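Local coordinates for protein serine-tRNA ligase (Naegleria fowleri, PDB 6BLJ) that probably activates serine with ATP and transfers it to its cognate tRNA, and is captured here with adenosine monophosphate bound, at residues C307-C312 against E334-F339; K257-S262 against S284-A289. All coordinates share one frame; numbering follows the deposited sequence.

Overall arrangement
Followed from the N terminus, the two contacts come in series: contact 2 closes its loop before contact 1 opens its own. In contact 2 the segment 257-262, just after helix 252-256, meets the short helix 285-290, and the intervening chain holds strands 270-272 and 278-280. The chain then enters strand 304-313, passes through a long connection and returns as strand 332-342, which closes contact 1 in the largely antiparallel sheet of the class II catalytic core. Neither loop encloses the other, yet their centres lie about 13 Å apart and they touch: Ile-288 packs on Phe-339 and Gly-308, while Ser-284 meets Ser-310 and Glu-337, so the helix of contact 2 rests against the strand pair of contact 1.

Contact 1: residues C307-C312 against E334-F339; sequences CGMSTC and EKIEQF
Ile-336 spreads its two branches over Cys-307 and Met-309 in an antiparallel strand pair that corresponds to motif 2 of class II aminoacyl-tRNA synthetases. With CG1 anti to the carbonyl carbon (chi1 -52°), Ile-336 turns its CG2 branch to Cys-307. Ile-336 CG2 lies 3.7 Å from Cys-307 SG. On the other branch, Ile-336 CD1 reaches Met-309 CG at 4.0 Å. The Met-309 and Ile-336 side chains lie alongside each other, pointing the same way, on the face that packs against helix 220-238. Further along this face, Thr-311 and Glu-334 also run side by side. The bend of Glu-334 at chi2 (71°) brings its carboxylate back to the neighbouring strand, where the anti lone pair of Glu-334 OE2 accepts Thr-311 OG1 at 2.7 Å. Tyr-245 OH of the second subunit bonds to the same OE2, so one carboxylate oxygen joins the strand pair to that subunit.

The other face looks to the nucleotide. Cys-312 SG lies 3.8 Å from Lys-335 CB and also touches CE, against the inner side of a lysine chain that folds at its last two torsions. Lys-335 NZ meets Glu-337 OE1 from above the carboxylate plane, in a salt bridge of 2.9 Å, and also bonds to Thr-283 OG1. Held between these partners, Lys-335 touches the bound AMP.

The backbone ladder is uneven. Around Gly-308 and Glu-337 it is short on both bonds, but at the next hydrogen-bonded pair Ser-310 N reaches Lys-335 O only weakly, at 3.4 Å. There a water donates to both Ser-310 OG and Lys-335 O, each at 2.8 Å.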
# COMPACT_ATOMS: atom_id res chain seq x y z
N CYS A 307 8.32 18.87 -24.51
CA CYS A 307 8.29 17.51 -25.06
C CYS A 307 8.94 16.63 -24.00
O CYS A 307 10.16 16.48 -23.98
CB CYS A 307 9.06 17.44 -26.42
SG CYS A 307 9.38 15.75 -26.96
N GLY A 308 8.13 16.06 -23.12
CA GLY A 308 8.66 15.31 -21.99
C GLY A 308 9.03 13.89 -22.38
O GLY A 308 8.34 13.23 -23.16
N MET A 309 10.11 13.40 -21.78
CA MET A 309 10.63 12.08 -22.09
C MET A 309 10.97 11.37 -20.79
O MET A 309 11.71 11.93 -19.98
CB MET A 309 11.89 12.23 -22.96
CG MET A 309 12.66 10.97 -23.22
SD MET A 309 14.23 11.43 -24.00
CE MET A 309 14.86 9.77 -24.33
N SER A 310 10.47 10.15 -20.61
CA SER A 310 10.85 9.42 -19.40
C SER A 310 10.43 7.97 -19.55
O SER A 310 9.56 7.63 -20.36
CB SER A 310 10.20 10.01 -18.14
OG SER A 310 8.81 9.65 -18.06
N THR A 311 11.04 7.11 -18.74
CA THR A 311 10.39 5.85 -18.42
C THR A 311 9.31 6.15 -17.38
O THR A 311 9.43 7.11 -16.61
CB THR A 311 11.41 4.82 -17.93
OG1 THR A 311 12.34 4.59 -18.98
CG2 THR A 311 10.75 3.47 -17.56
N CYS A 312 8.24 5.36 -17.42
CA CYS A 312 7.07 5.48 -16.58
C CYS A 312 6.82 4.15 -15.88
O CYS A 312 6.98 3.09 -16.48
CB CYS A 312 5.82 5.83 -17.41
SG CYS A 312 6.03 7.32 -18.42
N GLU A 334 8.40 3.45 -21.86
CA GLU A 334 8.81 4.81 -22.18
C GLU A 334 7.67 5.56 -22.83
O GLU A 334 6.84 4.99 -23.55
CB GLU A 334 10.03 4.84 -23.12
CG GLU A 334 11.34 4.52 -22.43
CD GLU A 334 11.46 3.04 -22.04
OE1 GLU A 334 11.26 2.17 -22.93
OE2 GLU A 334 11.76 2.75 -20.87
N LYS A 335 7.60 6.87 -22.55
CA LYS A 335 6.52 7.68 -23.09
C LYS A 335 7.02 9.08 -23.41
O LYS A 335 7.71 9.71 -22.60
CB LYS A 335 5.32 7.73 -22.12
CG LYS A 335 4.14 8.58 -22.66
CD LYS A 335 2.84 8.39 -21.87
CE LYS A 335 2.94 8.79 -20.39
NZ LYS A 335 3.49 10.17 -20.18
N ILE A 336 6.68 9.55 -24.60
CA ILE A 336 6.92 10.94 -25.01
C ILE A 336 5.62 11.70 -24.81
O ILE A 336 4.57 11.29 -25.33
CB ILE A 336 7.38 11.03 -26.47
CG1 ILE A 336 8.57 10.09 -26.72
CG2 ILE A 336 7.68 12.50 -26.84
CD1 ILE A 336 9.77 10.32 -25.85
N GLU A 337 5.68 12.79 -24.05
CA GLU A 337 4.52 13.50 -23.53
C GLU A 337 4.54 14.95 -23.99
O GLU A 337 5.60 15.60 -24.00
CB GLU A 337 4.52 13.41 -21.98
CG GLU A 337 3.34 14.09 -21.28
CD GLU A 337 2.09 13.22 -21.30
OE1 GLU A 337 2.13 12.09 -21.84
OE2 GLU A 337 1.06 13.67 -20.74
N GLN A 338 3.37 15.45 -24.41
CA GLN A 338 3.17 16.89 -24.61
C GLN A 338 2.70 17.50 -23.30
O GLN A 338 1.77 16.99 -22.67
CB GLN A 338 2.12 17.18 -25.69
CG GLN A 338 2.38 16.62 -27.07
CD GLN A 338 1.21 16.93 -28.01
OE1 GLN A 338 1.05 18.05 -28.46
NE2 GLN A 338 0.37 15.93 -28.28
N PHE A 339 3.32 18.61 -22.90
CA PHE A 339 2.96 19.33 -21.68
C PHE A 339 3.02 20.82 -21.98
O PHE A 339 4.04 21.32 -22.47
CB PHE A 339 3.90 18.97 -20.52
CG PHE A 339 3.47 19.55 -19.19
CD1 PHE A 339 3.76 20.87 -18.85
CD2 PHE A 339 2.78 18.77 -18.28
CE1 PHE A 339 3.36 21.40 -17.64
CE2 PHE A 339 2.37 19.29 -17.05
CZ PHE A 339 2.65 20.61 -16.73
O HOH W 1 6.94 10.28 -19.99

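Contact 2: residues K257-S262 against S284-A289; sequences KVAQLS and SEQPIA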
# COMPACT_ATOMS: atom_id res chain seq x y z
N LYS A 257 1.60 17.22 -4.65
CA LYS A 257 1.16 18.46 -5.29
C LYS A 257 0.67 18.27 -6.72
O LYS A 257 0.05 19.20 -7.27
CB LYS A 257 2.29 19.49 -5.30
CG LYS A 257 2.84 19.87 -3.91
CD LYS A 257 4.03 20.83 -4.03
CE LYS A 257 4.61 21.25 -2.67
NZ LYS A 257 3.68 22.17 -1.95
N VAL A 258 0.94 17.13 -7.36
CA VAL A 258 0.62 16.94 -8.78
C VAL A 258 -0.28 15.75 -9.05
O VAL A 258 -0.62 15.51 -10.21
CB VAL A 258 1.91 16.82 -9.62
CG1 VAL A 258 2.83 18.02 -9.42
CG2 VAL A 258 2.64 15.51 -9.29
N ALA A 259 -0.69 14.99 -8.03
CA ALA A 259 -1.43 13.76 -8.28
C ALA A 259 -2.55 13.60 -7.25
O ALA A 259 -2.48 14.16 -6.15
CB ALA A 259 -0.50 12.55 -8.24
N GLN A 260 -3.57 12.80 -7.61
CA GLN A 260 -4.69 12.48 -6.72
C GLN A 260 -4.26 11.43 -5.70
O GLN A 260 -3.61 10.45 -6.06
CB GLN A 260 -5.89 11.91 -7.51
CG GLN A 260 -6.87 12.91 -8.13
CD GLN A 260 -8.15 12.22 -8.65
OE1 GLN A 260 -8.85 12.75 -9.52
NE2 GLN A 260 -8.44 11.05 -8.11
N LEU A 261 -4.68 11.61 -4.44
CA LEU A 261 -4.27 10.69 -3.37
C LEU A 261 -4.60 9.21 -3.66
O LEU A 261 -3.89 8.33 -3.18
CB LEU A 261 -4.90 11.12 -2.04
N SER A 262 -5.65 8.91 -4.44
CA SER A 262 -5.94 7.51 -4.73
C SER A 262 -4.90 6.85 -5.64
O SER A 262 -4.74 5.63 -5.62
CB SER A 262 -7.31 7.36 -5.37
OG SER A 262 -7.27 7.82 -6.71
N SER A 284 5.89 11.51 -17.20
CA SER A 284 6.72 12.70 -17.07
C SER A 284 5.90 13.94 -16.77
O SER A 284 6.46 14.97 -16.36
CB SER A 284 7.57 12.94 -18.34
OG SER A 284 6.75 13.12 -19.49
N GLU A 285 4.58 13.88 -16.94
CA GLU A 285 3.75 15.03 -16.61
C GLU A 285 3.86 15.40 -15.13
O GLU A 285 3.77 16.59 -14.77
CB GLU A 285 2.31 14.72 -17.01
CG GLU A 285 1.34 15.80 -16.68
CD GLU A 285 0.39 15.36 -15.61
OE1 GLU A 285 -0.31 14.34 -15.83
OE2 GLU A 285 0.38 16.02 -14.54
N GLN A 286 4.08 14.40 -14.26
CA GLN A 286 4.19 14.67 -12.83
C GLN A 286 5.43 15.51 -12.49
O GLN A 286 5.28 16.54 -11.82
CB GLN A 286 4.14 13.35 -12.06
CG GLN A 286 2.71 12.73 -12.04
CD GLN A 286 2.69 11.24 -11.70
OE1 GLN A 286 3.71 10.55 -11.77
NE2 GLN A 286 1.52 10.74 -11.31
N PRO A 287 6.66 15.14 -12.89
CA PRO A 287 7.80 16.02 -12.58
C PRO A 287 7.79 17.32 -13.38
O PRO A 287 8.28 18.34 -12.88
CB PRO A 287 9.03 15.16 -12.92
CG PRO A 287 8.52 14.14 -13.93
CD PRO A 287 7.11 13.85 -13.46
N ILE A 288 7.27 17.31 -14.61
CA ILE A 288 7.26 18.55 -15.38
C ILE A 288 6.30 19.56 -14.75
O ILE A 288 6.55 20.77 -14.77
CB ILE A 288 6.92 18.26 -16.86
CG1 ILE A 288 8.04 17.43 -17.51
CG2 ILE A 288 6.75 19.57 -17.63
CD1 ILE A 288 7.67 16.92 -18.89
N ALA A 289 5.17 19.08 -14.22
CA ALA A 289 4.29 19.96 -13.45
C ALA A 289 5.01 20.52 -12.22
O ALA A 289 5.01 21.73 -11.99
CB ALA A 289 3.02 19.21 -13.03
O HOH W 2 -0.70 12.56 -11.64
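The carboxamide of Gln-286 is the flat group turned to Ala-259, whose CB stands obliquely off the amide plane, 4.1 Å from Gln-286 NE2. Val-258 lies on that same side of the plane, with its CG2 against the aliphatic stem of the glutamine rather than over the amide itself. Both polar ends of the group are engaged: OE1 accepts the backbone N of Ala-282, which, with a water on NE2, helps set the turn of the amide. That water sits off Gln-286 NE2 at 2.9 Å, little displaced from the amide plane. It also donates to Val-258 O over 3.3 Å, a relayed link between the loop and the helix where no direct one is made.

The apolar half of the contact belongs to Val-258. Its side chain crosses that of Gln-286 at a slant and splits over the helix surface. Val-258 CG1, anti to the carbonyl carbon (chi1 -56°), lies 3.8 Å from Ala-289 CB. It also comes near Gln-286 O. Val-258 CG2 turns instead to Gln-286 CB, again at 3.8 Å. One branched residue thus straddles positions three apart on the helix, as expected for residues about one turn from each other. The arrangement is plain packing of a loop against a helix, and it gives a compact case of how a single valine and one bridging water can join two such elements.

Around this pair, Met-250 of strand 249-251 packs on both Val-258 and Gln-286, and Leu-421 of helix 416-421 meets Val-258 and Ala-289. The helix also reaches strand 332-342, where Glu-285, Ile-288 and Ala-289 all touch Phe-339.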